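Local atomic coordinates of Lmo0135 protein (Listeria monocytogenes EGD-e, PDB entry 5ISU), a protein that probably binds peptides outside the cell as the substrate-binding component of an ABC transporter. Residues V30-D38 with S102-N112; G58-L66 with T76-T84. All coordinates share one frame; numbering follows the deposited sequence.

Both contacts tie early elements of the chain to one another, and they are nested: the 58-66/76-84 pair of interaction 2 lies wholly inside the loop that 30-38 and 102-112 close in interaction 1. Their centres are about 22 Å apart and their nearest atoms about 10 Å, so they do not touch, yet strand 74-79 of interaction 2 is followed in the chain by helix 93-104 of interaction 1. The two illustrate different ways of joining segments, side chains and a water in the first, a bulged backbone ladder in the second. A bound 1,2-ethanediol, probably from the crystallisation liquor, lies about 6 Å from the side chain of Ser-102.

Interaction 1. Residues V30-D38 with S102-N112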
loop_
_atom_site.group_PDB
_atom_site.type_symbol
_atom_site.label_atom_id
_atom_site.label_comp_id
_atom_site.label_asym_id
_atom_site.label_seq_id
_atom_site.Cartn_x
_atom_site.Cartn_y
_atom_site.Cartn_z
ATOM N N VAL A 30 16.400 5.636 2.069
ATOM C CA VAL A 30 16.666 6.169 3.402
ATOM C C VAL A 30 15.780 5.485 4.466
ATOM O O VAL A 30 14.558 5.626 4.446
ATOM C CB VAL A 30 16.445 7.689 3.420
ATOM C CG1 VAL A 30 16.797 8.265 4.782
ATOM C CG2 VAL A 30 17.284 8.350 2.330
ATOM N N ILE A 31 16.399 4.763 5.401
ATOM C CA ILE A 31 15.653 4.058 6.458
ATOM C C ILE A 31 15.260 5.040 7.577
ATOM O O ILE A 31 15.912 5.130 8.631
ATOM C CB ILE A 31 16.448 2.858 7.013
ATOM C CG1 ILE A 31 16.984 2.011 5.840
ATOM C CG2 ILE A 31 15.559 2.027 7.939
ATOM C CD1 ILE A 31 17.863 0.850 6.242
ATOM N N ASN A 32 14.175 5.764 7.318
ATOM C CA ASN A 32 13.660 6.793 8.219
ATOM C C ASN A 32 12.166 6.923 7.900
ATOM O O ASN A 32 11.802 7.250 6.766
ATOM C CB ASN A 32 14.419 8.113 7.982
ATOM C CG ASN A 32 14.063 9.203 8.994
ATOM O OD1 ASN A 32 12.895 9.507 9.233
ATOM N ND2 ASN A 32 15.080 9.808 9.571
ATOM N N PRO A 33 11.297 6.670 8.892
ATOM C CA PRO A 33 9.845 6.686 8.663
ATOM C C PRO A 33 9.243 7.989 8.173
ATOM O O PRO A 33 8.108 7.988 7.702
ATOM C CB PRO A 33 9.270 6.309 10.025
ATOM C CG PRO A 33 10.317 6.645 10.996
ATOM C CD PRO A 33 11.614 6.380 10.305
ATOM N N ASN A 34 9.961 9.094 8.320
ATOM C CA ASN A 34 9.473 10.373 7.787
ATOM C C ASN A 34 9.555 10.393 6.248
ATOM O O ASN A 34 8.932 11.228 5.622
ATOM C CB ASN A 34 10.282 11.567 8.350
ATOM C CG ASN A 34 9.923 11.917 9.786
ATOM O OD1 ASN A 34 9.220 11.187 10.463
ATOM N ND2 ASN A 34 10.408 13.060 10.247
ATOM N N TYR A 35 10.313 9.470 5.651
ATOM C CA TYR A 35 10.491 9.450 4.192
ATOM C C TYR A 35 10.251 8.094 3.524
ATOM O O TYR A 35 9.964 8.049 2.334
ATOM C CB TYR A 35 11.908 9.950 3.852
ATOM C CG TYR A 35 12.194 11.305 4.474
ATOM C CD1 TYR A 35 11.775 12.478 3.854
ATOM C CD2 TYR A 35 12.834 11.405 5.711
ATOM C CE1 TYR A 35 12.000 13.709 4.439
ATOM C CE2 TYR A 35 13.067 12.625 6.300
ATOM C CZ TYR A 35 12.639 13.778 5.668
ATOM O OH TYR A 35 12.871 14.997 6.255
ATOM N N ALA A 36 10.343 6.990 4.275
ATOM C CA ALA A 36 10.201 5.660 3.662
ATOM C C ALA A 36 8.903 5.476 2.874
ATOM O O ALA A 36 7.834 5.699 3.410
ATOM C CB ALA A 36 10.323 4.568 4.717
ATOM N N SER A 37 9.021 5.082 1.601
ATOM C CA SER A 37 7.844 4.831 0.753
ATOM C C SER A 37 7.955 3.590 -0.161
ATOM O O SER A 37 6.933 3.065 -0.577
ATOM C CB SER A 37 7.485 6.084 -0.079
ATOM O OG SER A 37 8.564 6.478 -0.902
ATOM N N ASP A 38 9.166 3.121 -0.475
ATOM C CA ASP A 38 9.311 1.933 -1.343
ATOM C C ASP A 38 9.178 0.616 -0.518
ATOM O O ASP A 38 9.306 0.626 0.699
ATOM C CB ASP A 38 10.636 1.954 -2.108
ATOM C CG ASP A 38 11.841 1.841 -1.181
ATOM O OD1 ASP A 38 11.993 2.738 -0.315
ATOM O OD2 ASP A 38 12.628 0.863 -1.311
ATOM N N SER A 102 8.871 17.855 12.922
ATOM C CA SER A 102 9.866 17.633 11.864
ATOM C C SER A 102 9.162 17.318 10.519
ATOM O O SER A 102 9.701 17.614 9.457
ATOM C CB SER A 102 10.888 16.550 12.247
ATOM O OG SER A 102 10.303 15.255 12.230
ATOM N N ILE A 103 7.956 16.751 10.570
ATOM C CA ILE A 103 7.168 16.482 9.342
ATOM C C ILE A 103 6.491 17.772 8.862
ATOM O O ILE A 103 6.390 18.028 7.649
ATOM C CB ILE A 103 6.094 15.391 9.569
ATOM C CG1 ILE A 103 6.754 14.023 9.769
ATOM C CG2 ILE A 103 5.145 15.294 8.374
ATOM C CD1 ILE A 103 5.780 12.911 10.110
ATOM N N LEU A 104 5.999 18.565 9.814
ATOM C CA LEU A 104 5.349 19.835 9.485
ATOM C C LEU A 104 6.317 20.843 8.882
ATOM O O LEU A 104 5.926 21.679 8.077
ATOM C CB LEU A 104 4.686 20.453 10.728
ATOM C CG LEU A 104 3.380 19.817 11.220
ATOM C CD1 LEU A 104 2.954 20.441 12.540
ATOM C CD2 LEU A 104 2.277 19.962 10.172
ATOM N N ASP A 105 7.575 20.758 9.291
ATOM C CA ASP A 105 8.615 21.670 8.839
ATOM C C ASP A 105 8.822 21.481 7.330
ATOM O O ASP A 105 9.370 20.467 6.888
ATOM C CB ASP A 105 9.895 21.387 9.632
ATOM C CG ASP A 105 10.935 22.462 9.490
ATOM O OD1 ASP A 105 10.647 23.502 8.870
ATOM O OD2 ASP A 105 12.044 22.265 10.030
ATOM N N THR A 106 8.360 22.467 6.555
ATOM C CA THR A 106 8.420 22.433 5.090
ATOM C C THR A 106 9.820 22.219 4.512
ATOM O O THR A 106 9.952 21.552 3.481
ATOM C CB THR A 106 7.794 23.706 4.458
ATOM O OG1 THR A 106 8.289 24.861 5.134
ATOM C CG2 THR A 106 6.266 23.690 4.570
ATOM N N LYS A 107 10.858 22.760 5.162
ATOM C CA LYS A 107 12.232 22.584 4.656
ATOM C C LYS A 107 12.699 21.103 4.637
ATOM O O LYS A 107 13.629 20.762 3.899
ATOM C CB LYS A 107 13.245 23.437 5.442
ATOM C CG LYS A 107 13.429 23.065 6.912
ATOM C CD LYS A 107 14.459 23.944 7.633
ATOM C CE LYS A 107 15.888 23.672 7.166
ATOM N NZ LYS A 107 16.935 24.405 7.948
ATOM N N GLN A 108 12.054 20.232 5.422
ATOM C CA GLN A 108 12.443 18.813 5.465
ATOM C C GLN A 108 11.875 17.986 4.289
ATOM O O GLN A 108 12.300 16.835 4.088
ATOM C CB GLN A 108 12.040 18.172 6.811
ATOM C CG GLN A 108 12.675 18.796 8.059
ATOM C CD GLN A 108 14.200 18.664 8.130
ATOM O OE1 GLN A 108 14.821 17.900 7.377
ATOM N NE2 GLN A 108 14.810 19.415 9.049
ATOM N N ASN A 109 10.928 18.564 3.527
ATOM C CA ASN A 109 10.299 17.879 2.379
ATOM C C ASN A 109 9.769 16.484 2.721
ATOM O O ASN A 109 10.073 15.519 2.004
ATOM C CB ASN A 109 11.282 17.736 1.204
ATOM C CG ASN A 109 11.648 19.058 0.560
ATOM O OD1 ASN A 109 10.817 19.973 0.425
ATOM N ND2 ASN A 109 12.897 19.145 0.097
ATOM N N SER A 110 9.016 16.361 3.811
ATOM C CA SER A 110 8.446 15.052 4.177
ATOM C C SER A 110 7.230 14.760 3.310
ATOM O O SER A 110 6.325 15.573 3.262
ATOM C CB SER A 110 8.032 14.969 5.657
ATOM O OG SER A 110 7.573 13.632 5.973
ATOM N N PRO A 111 7.184 13.569 2.663
ATOM C CA PRO A 111 6.032 13.270 1.813
ATOM C C PRO A 111 4.687 13.119 2.544
ATOM O O PRO A 111 3.651 13.218 1.897
ATOM C CB PRO A 111 6.435 11.973 1.092
ATOM C CG PRO A 111 7.557 11.391 1.881
ATOM C CD PRO A 111 8.242 12.544 2.544
ATOM N N ASN A 112 4.698 12.950 3.866
ATOM C CA ASN A 112 3.457 12.782 4.656
ATOM C C ASN A 112 2.951 14.077 5.299
ATOM O O ASN A 112 1.990 14.051 6.080
ATOM C CB ASN A 112 3.680 11.759 5.776
ATOM C CG ASN A 112 4.241 10.444 5.271
ATOM O OD1 ASN A 112 5.095 9.847 5.923
ATOM N ND2 ASN A 112 3.801 10.009 4.090
HETATM O O HOH W 1 10.845 15.154 8.294
#
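Asn-34 and Tyr-35, neighbours in a loop, reach across to the 102-112 segment with two flat groups that do different work. With CG beside the backbone N, the Asn-34 amide lies against the end of helix 93-104: its ND2 donates to Ser-102 OG at 3.0 Å, with the hydroxyl close to the amide plane, but the bond is bent, with an angle of 134° at the hydrogen. Ile-103 CG1 lies over one face of this amide, 3.8 Å from Asn-34 CG, the two side chains meeting at a slant. Ser-102 OG also bonds to Thr-99 O in the preceding helical turn, which fixes the hydroxyl that receives Asn-34.

The Tyr-35 ring presents its edge to the backbone turn, with the carbonyl oxygens of Gln-108 and Asn-109 near its plane. Its OH donates to Gln-108 O at 2.9 Å, approaching 33° off that carbonyl's plane, while the Gln-108 side chain, bent at chi2, turns its amide steeply from the ring and bonds through OE1 to Ile-165 N. The side chains of Pro-111 and Tyr-35 run at roughly a right angle, with Pro-111 CD 3.8 Å from Tyr-35 CD1.

One water unites the two groups: it accepts from Asn-34 ND2 and donates to both Tyr-35 OH and Ser-102 O. At the backbone of the same loop, Ser-110 OG, swung opposite its backbone N (chi1 -176°), donates to Asn-34 O at 2.8 Å in the carbonyl plane, on a lone pair. An Asx turn, Asn-34 N to Asn-32 OD1, shapes the loop from within.

The contact is largely buried. It joins the connection between strand 19-24 and helix 39-48 to the C-terminal end of helix 93-104 and the turn beyond, with Ala-36 packing on helix 39-48 and Asn-34 touching Ile-154.

Interaction 2. Residues G58-L66 with T76-T84; sequences GKPALAKSL and TVKLKDGLT
Lys-78 O receives two backbone N-H groups from the facing segment, Lys-64 N at 2.7 Å and Ser-65 N at 3.3 Å, the second bond being weak. Two consecutive residues thus share one partner, and the chain gains an extra residue opposite Lys-78. Beyond this point Lys-78 N returns a bond to Ser-65 O, and Leu-66 pairs with Val-77 as a non-hydrogen-bonded pair; on the other side of the bulge Ala-63 stands against Leu-79 with side chains that diverge.

Lys-80 extends the pairing: its backbone N donates to Leu-62 O at 3.0 Å, nearly in line with the carbonyl bond. With CG next to the backbone N (chi1 -69°) and every later torsion extended, the methylenes pass alongside the carbonyls of Leu-62 and Ala-61, until NZ bonds Ala-61 O at 2.8 Å in the carbonyl plane. One lysine therefore holds two successive carbonyls, one through its main chain and one through its ammonium group.

Leu-66 and Val-77 share one face, where Leu-66 CD1 meets Val-77 CG2 at 3.7 Å and both side chains reach Ile-148 of helix 144-148. The other valine methyl, CG1, turns to Ala-63 CB at 3.8 Å, at the edge of the bulge. On the opposite face Ser-65 OG lies beside Lys-78 CB. Farther along, Leu-83 CD1 comes up to Leu-62 CD2 at 4.0 Å.

This is a beta hairpin, strand 63-68 with strand 74-79, interrupted by a classic beta bulge. Strand 63-68 is an outermost strand, within this chain, of a five-stranded antiparallel sheet; the chain turns a corner at Lys-64, and Ala-61 and Ala-63 bond through their backbones to Leu-52. Backbone hydrogen bonding between Val-77 and Val-133 joins the hairpin onward to strand 132-136.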
loop_
_atom_site.group_PDB
_atom_site.type_symbol
_atom_site.label_atom_id
_atom_site.label_comp_id
_atom_site.label_asym_id
_atom_site.label_seq_id
_atom_site.Cartn_x
_atom_site.Cartn_y
_atom_site.Cartn_z
ATOM N N GLY A 58 -5.205 -1.767 14.166
ATOM C CA GLY A 58 -5.414 -0.644 15.091
ATOM C C GLY A 58 -5.068 -0.901 16.565
ATOM O O GLY A 58 -5.362 -0.075 17.426
ATOM N N LYS A 59 -4.414 -2.019 16.856
ATOM C CA LYS A 59 -4.062 -2.342 18.243
ATOM C C LYS A 59 -2.869 -1.553 18.799
ATOM O O LYS A 59 -2.004 -1.121 18.044
ATOM C CB LYS A 59 -3.858 -3.847 18.428
ATOM C CG LYS A 59 -5.177 -4.600 18.369
ATOM C CD LYS A 59 -5.039 -6.063 18.737
ATOM C CE LYS A 59 -6.407 -6.740 18.740
ATOM N NZ LYS A 59 -6.286 -8.200 18.988
ATOM N N PRO A 60 -2.857 -1.330 20.125
ATOM C CA PRO A 60 -1.788 -0.598 20.785
ATOM C C PRO A 60 -0.423 -1.203 20.556
ATOM O O PRO A 60 -0.279 -2.405 20.684
ATOM C CB PRO A 60 -2.146 -0.725 22.271
ATOM C CG PRO A 60 -3.626 -0.849 22.292
ATOM C CD PRO A 60 -4.013 -1.545 21.022
ATOM N N ALA A 61 0.557 -0.368 20.211
ATOM C CA ALA A 61 1.944 -0.801 20.028
ATOM C C ALA A 61 2.764 -0.003 21.052
ATOM O O ALA A 61 2.700 -0.307 22.247
ATOM C CB ALA A 61 2.393 -0.562 18.596
ATOM N N LEU A 62 3.490 1.039 20.629
ATOM C CA LEU A 62 4.189 1.872 21.609
ATOM C C LEU A 62 3.153 2.586 22.486
ATOM O O LEU A 62 3.413 2.866 23.660
ATOM C CB LEU A 62 5.076 2.916 20.931
ATOM C CG LEU A 62 6.278 2.434 20.112
ATOM C CD1 LEU A 62 6.861 3.588 19.302
ATOM C CD2 LEU A 62 7.315 1.815 21.039
ATOM N N ALA A 63 1.989 2.878 21.897
ATOM C CA ALA A 63 0.908 3.565 22.600
ATOM C C ALA A 63 0.060 2.580 23.375
ATOM O O ALA A 63 -0.081 1.416 22.994
ATOM C CB ALA A 63 0.030 4.333 21.622
ATOM N N LYS A 64 -0.510 3.069 24.462
ATOM C CA LYS A 64 -1.380 2.295 25.315
ATOM C C LYS A 64 -2.832 2.554 24.864
ATOM O O LYS A 64 -3.655 1.631 24.857
ATOM C CB LYS A 64 -1.139 2.739 26.753
ATOM C CG LYS A 64 -1.791 1.914 27.838
ATOM C CD LYS A 64 -1.610 2.620 29.181
ATOM C CE LYS A 64 -2.447 1.990 30.284
ATOM N NZ LYS A 64 -2.558 2.908 31.451
ATOM N N SER A 65 -3.134 3.798 24.462
ATOM C CA SER A 65 -4.483 4.167 24.013
ATOM C C SER A 65 -4.582 5.517 23.285
ATOM O O SER A 65 -3.687 6.370 23.374
ATOM C CB SER A 65 -5.430 4.237 25.212
ATOM O OG SER A 65 -4.960 5.199 26.137
ATOM N N LEU A 66 -5.696 5.678 22.579
ATOM C CA LEU A 66 -6.041 6.884 21.844
ATOM C C LEU A 66 -7.411 7.282 22.346
ATOM O O LEU A 66 -8.281 6.430 22.514
ATOM C CB LEU A 66 -6.145 6.619 20.342
ATOM C CG LEU A 66 -6.707 7.775 19.480
ATOM C CD1 LEU A 66 -5.757 8.962 19.469
ATOM C CD2 LEU A 66 -6.981 7.341 18.049
ATOM N N THR A 76 -6.012 12.493 22.126
ATOM C CA THR A 76 -5.053 12.282 23.191
ATOM C C THR A 76 -4.499 10.867 23.136
ATOM O O THR A 76 -5.255 9.890 23.232
ATOM C CB THR A 76 -5.725 12.494 24.553
ATOM O OG1 THR A 76 -6.271 13.812 24.613
ATOM C CG2 THR A 76 -4.739 12.322 25.683
ATOM N N VAL A 77 -3.177 10.760 23.002
ATOM C CA VAL A 77 -2.483 9.473 22.956
ATOM C C VAL A 77 -1.649 9.281 24.227
ATOM O O VAL A 77 -0.829 10.137 24.573
ATOM C CB VAL A 77 -1.506 9.393 21.748
ATOM C CG1 VAL A 77 -0.781 8.049 21.722
ATOM C CG2 VAL A 77 -2.242 9.619 20.437
ATOM N N LYS A 78 -1.867 8.158 24.907
ATOM C CA LYS A 78 -1.105 7.785 26.098
ATOM C C LYS A 78 -0.099 6.712 25.669
ATOM O O LYS A 78 -0.481 5.736 25.037
ATOM C CB LYS A 78 -2.019 7.185 27.170
ATOM C CG LYS A 78 -2.894 8.146 27.976
ATOM C CD LYS A 78 -2.083 8.990 28.951
ATOM C CE LYS A 78 -2.944 9.565 30.075
ATOM N NZ LYS A 78 -4.106 10.388 29.628
ATOM N N LEU A 79 1.171 6.884 26.037
ATOM C CA LEU A 79 2.241 5.922 25.707
ATOM C C LEU A 79 2.466 4.926 26.824
ATOM O O LEU A 79 2.098 5.162 27.955
ATOM C CB LEU A 79 3.579 6.653 25.477
ATOM C CG LEU A 79 3.706 7.664 24.331
ATOM C CD1 LEU A 79 5.119 8.215 24.229
ATOM C CD2 LEU A 79 3.321 7.008 23.018
ATOM N N LYS A 80 3.107 3.816 26.497
ATOM C CA LYS A 80 3.488 2.843 27.515
ATOM C C LYS A 80 4.646 3.443 28.345
ATOM O O LYS A 80 5.348 4.341 27.874
ATOM C CB LYS A 80 3.859 1.495 26.873
ATOM C CG LYS A 80 2.638 0.803 26.275
ATOM C CD LYS A 80 2.923 -0.527 25.573
ATOM C CE LYS A 80 1.601 -1.084 25.044
ATOM N NZ LYS A 80 1.755 -2.229 24.126
ATOM N N ASP A 81 4.796 2.981 29.583
ATOM C CA ASP A 81 5.835 3.465 30.482
ATOM C C ASP A 81 7.110 2.694 30.245
ATOM O O ASP A 81 7.063 1.537 29.845
ATOM C CB ASP A 81 5.431 3.248 31.955
ATOM C CG ASP A 81 4.224 4.090 32.386
ATOM O OD1 ASP A 81 4.233 5.323 32.174
ATOM O OD2 ASP A 81 3.292 3.527 33.005
ATOM N N GLY A 82 8.248 3.331 30.509
ATOM C CA GLY A 82 9.551 2.670 30.406
ATOM C C GLY A 82 10.054 2.282 29.027
ATOM O O GLY A 82 10.917 1.432 28.910
ATOM N N LEU A 83 9.516 2.892 27.980
ATOM C CA LEU A 83 9.997 2.616 26.627
ATOM C C LEU A 83 11.375 3.225 26.418
ATOM O O LEU A 83 11.678 4.275 26.969
ATOM C CB LEU A 83 9.066 3.239 25.601
ATOM C CG LEU A 83 7.635 2.728 25.580
ATOM C CD1 LEU A 83 6.828 3.566 24.601
ATOM C CD2 LEU A 83 7.608 1.241 25.206
ATOM N N THR A 84 12.196 2.576 25.607
ATOM C CA THR A 84 13.505 3.092 25.268
ATOM C C THR A 84 13.815 2.869 23.802
ATOM O O THR A 84 13.201 2.030 23.134
ATOM C CB THR A 84 14.627 2.433 26.083
ATOM O OG1 THR A 84 14.635 1.018 25.840
ATOM C CG2 THR A 84 14.460 2.708 27.583
#